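Local coordinates for predicted ATPase involved in replication control, Cdc46/Mcm family (Methanopyrus kandleri AV19, PDB 3F8T), which probably binds ATP and single-stranded DNA and may act as a helicase, as members of the MCM family of replicative helicases do, at residues Gly222-Leu227 against Leu373-Gly378; Phe230-Lys235 against Arg339-Ala344; Val242-Tyr247 against Glu253-Val258; Glu456-Ala461 against Glu481-Tyr486; Ala461-Arg464 against Asp470-Pro473. The protein carries 2 engineered substitutions. All coordinates share one frame; numbering follows the deposited sequence.

Contact 1 (Gly222-Leu227 against Leu373-Gly378)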
# COMPACT_ATOMS: atom_id res chain seq x y z
N GLY A 222 -8.60 -18.15 10.59
CA GLY A 222 -8.33 -18.01 9.14
C GLY A 222 -9.32 -17.08 8.45
O GLY A 222 -8.93 -16.26 7.60
N LYS A 223 -10.61 -17.21 8.78
CA LYS A 223 -11.65 -16.37 8.16
C LYS A 223 -11.46 -14.91 8.52
O LYS A 223 -11.56 -14.04 7.67
CB LYS A 223 -13.04 -16.85 8.56
CG LYS A 223 -13.44 -18.21 7.93
CD LYS A 223 -14.82 -18.58 8.41
CE LYS A 223 -15.28 -19.87 7.71
NZ LYS A 223 -16.56 -20.33 8.34
N MET A 224 -11.16 -14.63 9.79
CA MET A 224 -10.88 -13.26 10.24
C MET A 224 -9.72 -12.61 9.48
O MET A 224 -9.82 -11.48 9.01
CB MET A 224 -10.52 -13.26 11.73
CG MET A 224 -11.66 -13.64 12.64
SD MET A 224 -11.04 -13.55 14.35
CE MET A 224 -12.58 -13.91 15.17
N LEU A 225 -8.61 -13.33 9.37
CA LEU A 225 -7.43 -12.85 8.65
C LEU A 225 -7.67 -12.74 7.14
O LEU A 225 -7.15 -11.82 6.51
CB LEU A 225 -6.22 -13.73 8.94
CG LEU A 225 -5.85 -13.91 10.42
CD1 LEU A 225 -4.48 -14.55 10.54
CD2 LEU A 225 -5.82 -12.60 11.13
N ALA A 226 -8.41 -13.69 6.57
CA ALA A 226 -8.81 -13.59 5.15
C ALA A 226 -9.58 -12.28 4.89
O ALA A 226 -9.24 -11.50 4.00
CB ALA A 226 -9.64 -14.78 4.75
N LEU A 227 -10.60 -12.02 5.70
CA LEU A 227 -11.40 -10.81 5.50
C LEU A 227 -10.59 -9.55 5.81
O LEU A 227 -10.75 -8.52 5.17
CB LEU A 227 -12.71 -10.90 6.32
CG LEU A 227 -13.68 -12.00 5.85
CD1 LEU A 227 -14.76 -12.21 6.88
CD2 LEU A 227 -14.31 -11.68 4.48
N LEU A 373 -11.40 -7.38 16.12
CA LEU A 373 -11.52 -8.78 16.50
C LEU A 373 -10.29 -9.21 17.27
O LEU A 373 -9.18 -8.82 16.94
CB LEU A 373 -11.63 -9.68 15.26
CG LEU A 373 -12.80 -9.47 14.29
CD1 LEU A 373 -12.47 -9.97 12.91
CD2 LEU A 373 -14.05 -10.12 14.84
N ILE A 374 -10.50 -10.05 18.28
CA ILE A 374 -9.40 -10.74 18.91
C ILE A 374 -9.57 -12.22 18.63
O ILE A 374 -10.63 -12.79 18.90
CB ILE A 374 -9.30 -10.49 20.44
CG1 ILE A 374 -9.36 -8.98 20.73
CG2 ILE A 374 -8.02 -11.18 20.98
CD1 ILE A 374 -9.27 -8.60 22.23
N ALA A 375 -8.54 -12.83 18.07
CA ALA A 375 -8.55 -14.24 17.73
C ALA A 375 -7.75 -15.02 18.78
O ALA A 375 -6.51 -15.00 18.80
CB ALA A 375 -7.97 -14.44 16.34
N PHE A 376 -8.48 -15.67 19.68
CA PHE A 376 -7.89 -16.46 20.75
C PHE A 376 -7.58 -17.84 20.21
O PHE A 376 -8.50 -18.64 19.98
CB PHE A 376 -8.84 -16.56 21.96
CG PHE A 376 -9.19 -15.24 22.56
CD1 PHE A 376 -10.37 -14.58 22.20
CD2 PHE A 376 -8.36 -14.64 23.50
CE1 PHE A 376 -10.69 -13.34 22.74
CE2 PHE A 376 -8.67 -13.42 24.05
CZ PHE A 376 -9.84 -12.76 23.67
N LEU A 377 -6.31 -18.10 19.96
CA LEU A 377 -5.90 -19.38 19.39
C LEU A 377 -6.03 -20.48 20.44
O LEU A 377 -5.89 -20.21 21.64
CB LEU A 377 -4.46 -19.31 18.86
CG LEU A 377 -4.02 -18.13 17.98
CD1 LEU A 377 -2.66 -18.42 17.37
CD2 LEU A 377 -5.04 -17.83 16.90
N GLY A 378 -6.33 -21.70 20.01
CA GLY A 378 -6.58 -22.81 20.96
C GLY A 378 -7.97 -22.72 21.57
O GLY A 378 -8.42 -23.64 22.27
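Met224 lays its unbranched side chain across Leu373 and Ala375, alternate residues of strand 373-376 whose CB atoms both point toward the helix. All of this is apolar packing. Early in the chain, CG of Met224 rests 3.8 Å from CD1 of Leu373. Farther out, SD of Met224 lies 3.8 Å from CB of Ala375 and 4.0 Å from CB of Leu373, so the sulfur spans both strand residues. CE of Met224 continues the line, 4.1 Å from CD2 of Leu373, because the chain is extended beyond CG (chi2 -179°). The strand is an outer one of the parallel five-stranded sheet, whose order 2-3-4-1-5 is that of the AAA+ fold, and the axes of segments 222-227 and 373-376 come within 9.6 Å. A small residue suits position 375, where a methyl admits the thioether; flexible methionine suits the helix face. An alanine here would remove CG, SD and CE, and the resulting gap would probably leave Leu373 and Ala375 without their helix-side cover. The strand's backbone bonds go to its sheet neighbour, strand 242-245: Leu373 and Ala375 to Leu243, and Ala375 also to Ala245. Met224 also touches Trp485 of helix 473-489.

Contact 2 (Phe230-Lys235 against Arg339-Ala344)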
# COMPACT_ATOMS: atom_id res chain seq x y z
N PHE A 230 -8.89 -8.50 2.68
CA PHE A 230 -9.87 -7.88 1.79
C PHE A 230 -10.43 -6.55 2.30
O PHE A 230 -11.33 -5.95 1.67
CB PHE A 230 -10.97 -8.89 1.46
CG PHE A 230 -10.55 -9.89 0.41
CD1 PHE A 230 -9.88 -11.06 0.76
CD2 PHE A 230 -10.80 -9.64 -0.94
CE1 PHE A 230 -9.47 -11.97 -0.22
CE2 PHE A 230 -10.41 -10.55 -1.92
CZ PHE A 230 -9.75 -11.71 -1.56
N SER A 231 -9.89 -6.06 3.41
CA SER A 231 -10.27 -4.74 3.92
C SER A 231 -9.18 -3.70 3.64
O SER A 231 -9.31 -2.54 4.05
CB SER A 231 -10.54 -4.80 5.42
OG SER A 231 -9.33 -4.78 6.14
N CYS A 232 -8.11 -4.11 2.97
CA CYS A 232 -6.98 -3.23 2.69
C CYS A 232 -7.29 -2.17 1.63
O CYS A 232 -6.92 -2.31 0.47
CB CYS A 232 -5.76 -4.05 2.28
SG CYS A 232 -4.97 -4.89 3.65
N VAL A 233 -7.99 -1.11 2.02
CA VAL A 233 -8.34 -0.05 1.06
C VAL A 233 -8.06 1.31 1.67
O VAL A 233 -7.92 1.42 2.89
CB VAL A 233 -9.82 -0.15 0.56
CG1 VAL A 233 -10.15 -1.55 -0.01
CG2 VAL A 233 -10.78 0.18 1.65
N GLY A 234 -7.98 2.35 0.83
CA GLY A 234 -7.67 3.72 1.28
C GLY A 234 -8.72 4.34 2.18
O GLY A 234 -8.38 5.02 3.17
N LYS A 235 -9.99 4.11 1.85
CA LYS A 235 -11.13 4.63 2.63
C LYS A 235 -11.01 4.25 4.11
O LYS A 235 -11.07 3.08 4.49
CB LYS A 235 -12.45 4.15 2.02
CG LYS A 235 -13.72 4.79 2.60
CD LYS A 235 -14.97 4.33 1.82
CE LYS A 235 -16.27 4.52 2.63
NZ LYS A 235 -17.38 3.66 2.11
N ARG A 339 -2.34 4.10 6.10
CA ARG A 339 -3.65 3.48 5.98
C ARG A 339 -3.45 1.99 5.95
O ARG A 339 -3.67 1.34 4.92
CB ARG A 339 -4.37 3.99 4.71
CG ARG A 339 -4.68 5.49 4.79
CD ARG A 339 -4.94 6.13 3.40
NE ARG A 339 -3.77 6.07 2.53
CZ ARG A 339 -3.71 6.59 1.30
NH1 ARG A 339 -4.76 7.25 0.80
NH2 ARG A 339 -2.61 6.47 0.57
N CYS A 340 -3.02 1.46 7.09
CA CYS A 340 -2.67 0.04 7.21
C CYS A 340 -3.72 -0.72 8.01
O CYS A 340 -4.40 -0.16 8.86
CB CYS A 340 -1.29 -0.11 7.84
SG CYS A 340 -1.04 0.78 9.39
N ALA A 341 -3.88 -2.01 7.72
CA ALA A 341 -4.72 -2.88 8.52
C ALA A 341 -3.76 -3.52 9.52
O ALA A 341 -2.78 -4.15 9.12
CB ALA A 341 -5.39 -3.94 7.62
N VAL A 342 -4.02 -3.33 10.81
CA VAL A 342 -3.09 -3.79 11.84
C VAL A 342 -3.39 -5.25 12.22
O VAL A 342 -4.48 -5.56 12.72
CB VAL A 342 -3.12 -2.89 13.08
CG1 VAL A 342 -2.27 -3.50 14.22
CG2 VAL A 342 -2.62 -1.47 12.71
N LEU A 343 -2.42 -6.10 11.95
CA LEU A 343 -2.44 -7.51 12.37
C LEU A 343 -1.41 -7.67 13.48
O LEU A 343 -0.23 -7.79 13.22
CB LEU A 343 -2.13 -8.45 11.21
CG LEU A 343 -1.99 -9.94 11.62
CD1 LEU A 343 -3.25 -10.46 12.31
CD2 LEU A 343 -1.69 -10.75 10.41
N ALA A 344 -1.89 -7.67 14.71
CA ALA A 344 -1.03 -7.71 15.87
C ALA A 344 -1.06 -9.11 16.48
O ALA A 344 -1.99 -9.88 16.23
CB ALA A 344 -1.47 -6.71 16.87
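Cys232 and Arg339 both set their first side-chain bond beside the backbone N, opposite the carbonyl carbon, and each brings a different group to the contact. In Cys232 this directs SG at the methyl of Ala341, where SG and CB are 4.1 Å apart. In Arg339 the first torsion (chi1 -65°) and an extended second one (chi2 160°) carry CD to 3.6 Å from the carbonyl O of Gly234; CG of Arg339 is 4.1 Å from that oxygen. Only then does the chain bend, at chi3 (-63°), swinging NE on toward Asp300. The chain of 230-235, in the loop between helix 219-229 and strand 242-245, folds tightly here: Cys232 is the centre of an inverse gamma turn, closed by a weak bond from Val233 N to Ser231 O. Opposite it runs the start of strand 341-346, an inner strand of the parallel AAA+ sheet. Alanine suits position 341, since a bare methyl lets the loop sit close to the strand, and OG of Ser231 also comes within 4.3 Å of CB of Ala341. The polar ends look elsewhere. Ser231 OG bonds to Gln228 O and Leu240 N, Arg339 NE forms a salt bridge with Asp300, and Gly234 O accepts from Arg239 NH1. The two segments thus meet through van der Waals touches alone, two of them aliphatic carbon against an oxygen whose hydrogen bonds lie elsewhere.

Contact 3 (Val242-Tyr247 against Glu253-Val258)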
# COMPACT_ATOMS: atom_id res chain seq x y z
N VAL A 242 -6.94 -6.68 13.68
CA VAL A 242 -7.12 -8.01 14.28
C VAL A 242 -5.96 -8.27 15.24
O VAL A 242 -4.80 -8.05 14.89
CB VAL A 242 -7.22 -9.14 13.20
CG1 VAL A 242 -7.36 -10.52 13.85
CG2 VAL A 242 -8.44 -8.92 12.27
N LEU A 243 -6.29 -8.73 16.45
CA LEU A 243 -5.28 -9.13 17.42
C LEU A 243 -5.32 -10.65 17.57
O LEU A 243 -6.35 -11.20 17.94
CB LEU A 243 -5.56 -8.49 18.78
CG LEU A 243 -4.67 -8.90 19.97
CD1 LEU A 243 -3.19 -8.66 19.67
CD2 LEU A 243 -5.11 -8.15 21.24
N LEU A 244 -4.20 -11.31 17.27
CA LEU A 244 -4.02 -12.73 17.54
C LEU A 244 -3.50 -12.92 18.95
O LEU A 244 -2.47 -12.35 19.32
CB LEU A 244 -2.99 -13.32 16.59
CG LEU A 244 -3.20 -13.41 15.09
CD1 LEU A 244 -2.16 -14.38 14.55
CD2 LEU A 244 -4.60 -13.88 14.75
N ALA A 245 -4.21 -13.73 19.74
CA ALA A 245 -3.74 -14.03 21.08
C ALA A 245 -3.41 -15.51 21.20
O ALA A 245 -4.31 -16.35 21.27
CB ALA A 245 -4.77 -13.61 22.11
N GLY A 246 -2.12 -15.83 21.18
CA GLY A 246 -1.66 -17.22 21.31
C GLY A 246 -0.18 -17.30 21.63
O GLY A 246 0.46 -16.29 21.93
N TYR A 247 0.36 -18.52 21.57
CA TYR A 247 1.79 -18.76 21.80
C TYR A 247 2.63 -18.08 20.73
O TYR A 247 2.20 -18.02 19.58
CB TYR A 247 2.08 -20.27 21.80
CG TYR A 247 1.71 -20.97 23.09
CD1 TYR A 247 0.37 -21.18 23.43
CD2 TYR A 247 2.69 -21.43 23.96
CE1 TYR A 247 0.02 -21.83 24.61
CE2 TYR A 247 2.35 -22.08 25.15
CZ TYR A 247 1.01 -22.27 25.46
OH TYR A 247 0.65 -22.91 26.63
N GLU A 253 4.61 -17.22 12.99
CA GLU A 253 4.52 -17.92 11.71
C GLU A 253 3.34 -17.39 10.90
O GLU A 253 3.46 -17.18 9.71
CB GLU A 253 4.38 -19.43 11.93
CG GLU A 253 4.43 -20.26 10.64
CD GLU A 253 3.13 -20.26 9.86
OE1 GLU A 253 2.06 -20.03 10.46
OE2 GLU A 253 3.18 -20.49 8.63
N ILE A 254 2.20 -17.19 11.56
CA ILE A 254 1.00 -16.66 10.88
C ILE A 254 1.27 -15.24 10.30
O ILE A 254 1.08 -15.01 9.10
CB ILE A 254 -0.24 -16.71 11.79
CG1 ILE A 254 -0.63 -18.19 12.03
CG2 ILE A 254 -1.44 -15.99 11.14
CD1 ILE A 254 -1.57 -18.42 13.19
N LEU A 255 1.76 -14.32 11.13
CA LEU A 255 2.05 -12.95 10.67
C LEU A 255 3.02 -12.95 9.49
O LEU A 255 2.78 -12.26 8.49
CB LEU A 255 2.62 -12.11 11.83
CG LEU A 255 1.64 -11.35 12.73
CD1 LEU A 255 0.60 -12.25 13.36
CD2 LEU A 255 2.40 -10.57 13.83
N HIS A 256 4.10 -13.72 9.60
CA HIS A 256 5.09 -13.81 8.52
C HIS A 256 4.48 -14.42 7.26
O HIS A 256 4.75 -13.96 6.14
CB HIS A 256 6.30 -14.64 8.95
CG HIS A 256 7.28 -13.90 9.80
ND1 HIS A 256 7.94 -12.77 9.37
CD2 HIS A 256 7.74 -14.15 11.05
CE1 HIS A 256 8.75 -12.34 10.32
NE2 HIS A 256 8.65 -13.16 11.35
N HIS A 257 3.67 -15.46 7.45
CA HIS A 257 2.98 -16.13 6.34
C HIS A 257 2.09 -15.15 5.55
O HIS A 257 2.21 -15.03 4.31
CB HIS A 257 2.17 -17.32 6.86
CG HIS A 257 1.41 -18.03 5.78
ND1 HIS A 257 1.97 -18.32 4.56
CD2 HIS A 257 0.15 -18.51 5.75
CE1 HIS A 257 1.08 -18.95 3.81
NE2 HIS A 257 -0.03 -19.07 4.51
N VAL A 258 1.23 -14.43 6.27
CA VAL A 258 0.33 -13.46 5.65
C VAL A 258 1.12 -12.41 4.86
O VAL A 258 0.85 -12.16 3.68
CB VAL A 258 -0.61 -12.78 6.69
CG1 VAL A 258 -1.29 -11.57 6.05
CG2 VAL A 258 -1.65 -13.77 7.23
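Leu244 meets the following helix through a single methyl, CD1, which touches two successive residues, Ile254 and Leu255. This is the opening strand-turn-helix unit of the P-loop fold: strand 242-245 leads directly into helix 248-261, with the turn where P-loop NTPases carry their Walker A loop. In the first shell, CD1 of Leu244 lies 3.7 Å from CD1 of Leu255, the two leucine side chains running antiparallel and overlapping near their ends. The CG2 branch of Ile254 approaches at a slant, 3.8 Å from CD1 of Leu244, and CB of Ile254 is 4.1 Å from that methyl. Ile254 can offer this branch because CG2 lies anti to its backbone N, while CG1 (chi1 -68°) lies beside that N. Branched aliphatic residues suit such a site, each presenting methyls in more than one direction. Farther out, Leu225 of helix 219-229 packs on Ile254, and Leu255 reaches Leu343 of strand 341-346 and Ala305 and Asp307 of strand 303-307. Leu244 is itself held in the sheet by backbone bonding to Ala344, and its side chain also touches Ala375. The helix keeps its own spacing through Val258 N to Ile254 O at 2.9 Å.

Contact 4 (Glu456-Ala461 against Glu481-Tyr486)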
# COMPACT_ATOMS: atom_id res chain seq x y z
N GLU A 456 -20.02 -4.38 9.89
CA GLU A 456 -20.15 -3.72 8.59
C GLU A 456 -18.86 -3.81 7.77
O GLU A 456 -18.91 -4.12 6.59
CB GLU A 456 -20.62 -2.25 8.73
CG GLU A 456 -20.58 -1.48 7.41
CD GLU A 456 -21.75 -0.51 7.20
OE1 GLU A 456 -22.65 -0.40 8.05
OE2 GLU A 456 -21.74 0.16 6.15
N ARG A 457 -17.72 -3.56 8.41
CA ARG A 457 -16.41 -3.70 7.75
C ARG A 457 -16.15 -5.10 7.25
O ARG A 457 -15.67 -5.28 6.13
CB ARG A 457 -15.29 -3.31 8.71
CG ARG A 457 -15.19 -1.83 8.95
CD ARG A 457 -14.04 -1.53 9.95
NE ARG A 457 -14.23 -0.20 10.52
CZ ARG A 457 -14.40 0.07 11.81
NH1 ARG A 457 -14.37 -0.89 12.73
NH2 ARG A 457 -14.58 1.32 12.20
N LEU A 458 -16.45 -6.09 8.09
CA LEU A 458 -16.25 -7.49 7.71
C LEU A 458 -17.16 -7.89 6.55
O LEU A 458 -16.76 -8.69 5.69
CB LEU A 458 -16.46 -8.43 8.89
CG LEU A 458 -15.37 -8.44 9.97
CD1 LEU A 458 -15.98 -8.89 11.31
CD2 LEU A 458 -14.26 -9.39 9.53
N ALA A 459 -18.40 -7.39 6.57
CA ALA A 459 -19.34 -7.68 5.48
C ALA A 459 -18.92 -7.06 4.14
O ALA A 459 -19.06 -7.69 3.09
CB ALA A 459 -20.75 -7.24 5.85
N LYS A 460 -18.42 -5.82 4.18
CA LYS A 460 -17.85 -5.17 3.00
C LYS A 460 -16.66 -5.98 2.47
O LYS A 460 -16.53 -6.21 1.26
CB LYS A 460 -17.44 -3.74 3.33
CG LYS A 460 -18.64 -2.76 3.58
CD LYS A 460 -18.12 -1.34 3.92
CE LYS A 460 -19.23 -0.29 3.92
NZ LYS A 460 -18.72 0.99 4.56
N ALA A 461 -15.78 -6.42 3.38
CA ALA A 461 -14.64 -7.25 2.99
C ALA A 461 -15.08 -8.53 2.29
O ALA A 461 -14.50 -8.92 1.25
CB ALA A 461 -13.75 -7.57 4.19
N GLU A 481 -21.26 -13.66 12.52
CA GLU A 481 -20.79 -14.91 13.14
C GLU A 481 -19.36 -14.76 13.68
O GLU A 481 -19.05 -15.26 14.75
CB GLU A 481 -20.85 -16.06 12.13
CG GLU A 481 -20.69 -17.46 12.74
CD GLU A 481 -19.24 -17.95 12.82
OE1 GLU A 481 -18.42 -17.65 11.91
OE2 GLU A 481 -18.92 -18.65 13.81
N LEU A 482 -18.51 -14.05 12.95
CA LEU A 482 -17.13 -13.83 13.43
C LEU A 482 -17.05 -12.90 14.62
O LEU A 482 -16.27 -13.15 15.53
CB LEU A 482 -16.24 -13.29 12.30
CG LEU A 482 -16.01 -14.25 11.13
CD1 LEU A 482 -15.30 -13.52 10.00
CD2 LEU A 482 -15.26 -15.53 11.52
N VAL A 483 -17.84 -11.82 14.61
CA VAL A 483 -17.85 -10.90 15.75
C VAL A 483 -18.41 -11.63 16.97
O VAL A 483 -17.81 -11.57 18.05
CB VAL A 483 -18.62 -9.57 15.45
CG1 VAL A 483 -18.76 -8.70 16.72
CG2 VAL A 483 -17.90 -8.77 14.38
N ASP A 484 -19.51 -12.35 16.79
CA ASP A 484 -20.10 -13.17 17.87
C ASP A 484 -19.12 -14.20 18.45
O ASP A 484 -19.03 -14.38 19.68
CB ASP A 484 -21.36 -13.88 17.38
CG ASP A 484 -22.55 -12.96 17.30
OD1 ASP A 484 -22.55 -11.91 17.98
OD2 ASP A 484 -23.47 -13.28 16.54
N TRP A 485 -18.37 -14.86 17.56
CA TRP A 485 -17.37 -15.85 17.98
C TRP A 485 -16.31 -15.19 18.86
O TRP A 485 -16.00 -15.71 19.94
CB TRP A 485 -16.74 -16.52 16.76
CG TRP A 485 -15.73 -17.59 17.08
CD1 TRP A 485 -15.97 -18.93 17.27
CD2 TRP A 485 -14.32 -17.42 17.22
NE1 TRP A 485 -14.79 -19.59 17.53
CE2 TRP A 485 -13.76 -18.68 17.51
CE3 TRP A 485 -13.47 -16.31 17.15
CZ2 TRP A 485 -12.40 -18.87 17.72
CZ3 TRP A 485 -12.11 -16.50 17.36
CH2 TRP A 485 -11.59 -17.77 17.63
N TYR A 486 -15.79 -14.05 18.42
CA TYR A 486 -14.87 -13.21 19.21
C TYR A 486 -15.44 -12.83 20.58
O TYR A 486 -14.79 -13.00 21.62
CB TYR A 486 -14.51 -11.93 18.42
CG TYR A 486 -14.07 -10.75 19.27
CD1 TYR A 486 -13.12 -10.92 20.28
CD2 TYR A 486 -14.58 -9.48 19.06
CE1 TYR A 486 -12.71 -9.86 21.07
CE2 TYR A 486 -14.17 -8.38 19.86
CZ TYR A 486 -13.22 -8.60 20.86
OH TYR A 486 -12.75 -7.57 21.67
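Leu458 overlaps Val483, crossing it obliquely so that CD1 of the leucine comes 3.6 Å from CG2 of the valine. Both belong to the helical lid of the MCM ATPase region, where helix 449-465 packs against helix 473-489, the two being joined through the short strand 470-471. The second leucine branch turns to the neighbouring residue: CD2 of Leu458 lies 4.3 Å from CD1 of Leu482, a looser touch. One forked side chain thus spans two consecutive residues of the other helix. The valine meets it with the methyl beside its own backbone N, since chi1 of 173° places CG1 anti to that N and CG2 anti to the carbonyl carbon. Leucine suits the projecting role because its fork stands well clear of the helix, and valine suits the receiving one because its methyls stay close to the backbone. Leu458 and Val483 also both touch Leu373 and Leu482 touches Leu227, so the lid helices share their apolar surface with the ATPase sheet and its helix 219-229. Charged groups are kept to other faces. Asp484 pairs with Arg430 and also receives Trp426 NE1, and Arg457 pairs with Asp372. Lys460 is buried, and the ammonium of Lys235 lies close by, a like charge that two carboxylates near Lys460 probably help to offset: Glu238 by a salt bridge, and, one helical turn back, Glu456, with NZ of Lys460 3.5 Å from OE2 of Glu456.

Contact 5 (Ala461-Arg464 against Asp470-Pro473)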
# COMPACT_ATOMS: atom_id res chain seq x y z
N ALA A 461 -15.78 -6.42 3.38
CA ALA A 461 -14.64 -7.25 2.99
C ALA A 461 -15.08 -8.53 2.29
O ALA A 461 -14.50 -8.92 1.25
CB ALA A 461 -13.75 -7.57 4.19
N HIS A 462 -16.12 -9.18 2.81
CA HIS A 462 -16.60 -10.40 2.18
C HIS A 462 -17.22 -10.09 0.79
O HIS A 462 -17.08 -10.88 -0.14
CB HIS A 462 -17.57 -11.18 3.06
CG HIS A 462 -17.97 -12.49 2.46
ND1 HIS A 462 -17.09 -13.55 2.34
CD2 HIS A 462 -19.13 -12.90 1.90
CE1 HIS A 462 -17.70 -14.56 1.75
NE2 HIS A 462 -18.94 -14.19 1.47
N ALA A 463 -17.89 -8.95 0.66
CA ALA A 463 -18.43 -8.56 -0.65
C ALA A 463 -17.29 -8.34 -1.65
O ALA A 463 -17.38 -8.76 -2.81
CB ALA A 463 -19.34 -7.33 -0.53
N ARG A 464 -16.19 -7.71 -1.22
CA ARG A 464 -15.01 -7.59 -2.09
C ARG A 464 -14.49 -8.97 -2.53
O ARG A 464 -14.08 -9.16 -3.69
CB ARG A 464 -13.88 -6.79 -1.41
CG ARG A 464 -14.28 -5.33 -1.18
CD ARG A 464 -13.11 -4.41 -0.80
NE ARG A 464 -12.99 -4.43 0.64
CZ ARG A 464 -13.48 -3.53 1.47
NH1 ARG A 464 -14.10 -2.44 1.03
NH2 ARG A 464 -13.31 -3.72 2.75
N ASP A 470 -22.04 -4.81 -3.98
CA ASP A 470 -23.23 -4.87 -3.15
C ASP A 470 -23.01 -5.78 -1.94
O ASP A 470 -22.76 -6.98 -2.08
CB ASP A 470 -24.42 -5.35 -3.98
CG ASP A 470 -24.74 -4.42 -5.13
OD1 ASP A 470 -24.61 -3.19 -4.98
OD2 ASP A 470 -25.10 -4.92 -6.21
N VAL A 471 -23.07 -5.19 -0.75
CA VAL A 471 -23.05 -5.99 0.48
C VAL A 471 -24.45 -6.57 0.70
O VAL A 471 -25.42 -5.82 0.78
CB VAL A 471 -22.63 -5.15 1.70
CG1 VAL A 471 -22.45 -6.05 2.92
CG2 VAL A 471 -21.35 -4.37 1.39
N GLU A 472 -24.53 -7.89 0.79
CA GLU A 472 -25.82 -8.61 0.87
C GLU A 472 -26.02 -9.21 2.26
O GLU A 472 -25.05 -9.30 3.03
CB GLU A 472 -25.85 -9.73 -0.18
CG GLU A 472 -25.48 -9.29 -1.59
CD GLU A 472 -26.68 -8.86 -2.42
OE1 GLU A 472 -27.76 -8.63 -1.83
OE2 GLU A 472 -26.53 -8.75 -3.66
N PRO A 473 -27.26 -9.62 2.61
CA PRO A 473 -27.49 -10.25 3.93
C PRO A 473 -26.54 -11.41 4.26
O PRO A 473 -26.12 -11.59 5.42
CB PRO A 473 -28.95 -10.74 3.83
CG PRO A 473 -29.60 -9.73 2.95
CD PRO A 473 -28.53 -9.49 1.86
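Ala463 presses its methyl against the chain at Asp470 and Val471, on the short link of the lid that carries helix 449-465 through strand 470-471 into helix 473-489. The tight part is the backbone approach: the CA atoms of Ala463 and Val471 are only 5.4 Å apart, and CB of Ala463 lies 3.8 Å from the carbonyl O of Asp470. Alanine suits the spot: its lone methyl takes up little room and lets the helix run close to the strand. The same methyl stands 4.1 Å from CG2 of Val471, an easier apolar touch. A beta-branched residue fits the strand well: Val471 pairs its backbone with Glu414 and Thr416 in a two-stranded parallel sheet while spreading two methyls over the helix. Toward solvent the contact thins out. Asp470 is exposed, and its CB is set away from the helix, as might be expected of an acidic residue at the surface; its backbone N is bonded to Ser468 OG. Glu472, at the N-cap position of the next helix, gives its own N to Asp475 OD2. On the helix, Arg464 turns to Glu238, and probably bonds to the carbonyl of Phe230, instead of joining the strand. With chi1 near -173°, Val471 sets CG1 anti to its backbone N, and CG1 reaches CB of Ala459 at 3.6 Å.

In the fold
Contacts 1, 3 and 4 are wholly buried and aliphatic, save for one thioether; contacts 2 and 5 each run out to an exposed residue, and there a backbone carbonyl joins the apolar touches. Contacts 1, 2 and 3 share the parallel sheet, with strand 242-245 of contact 3 lying between the strands of the other two; Leu225 CD2 to Leu343 CD1 (3.5 Å) also joins contact 1 to contact 2. Contacts 4 and 5 share helix 449-465 of the lid. Sheet and lid meet between contacts 1 and 4, where Ile374 O lies 3.4 Å from Tyr486 CD1. Contacts 3 and 5, with centres about 25 Å apart, do not touch.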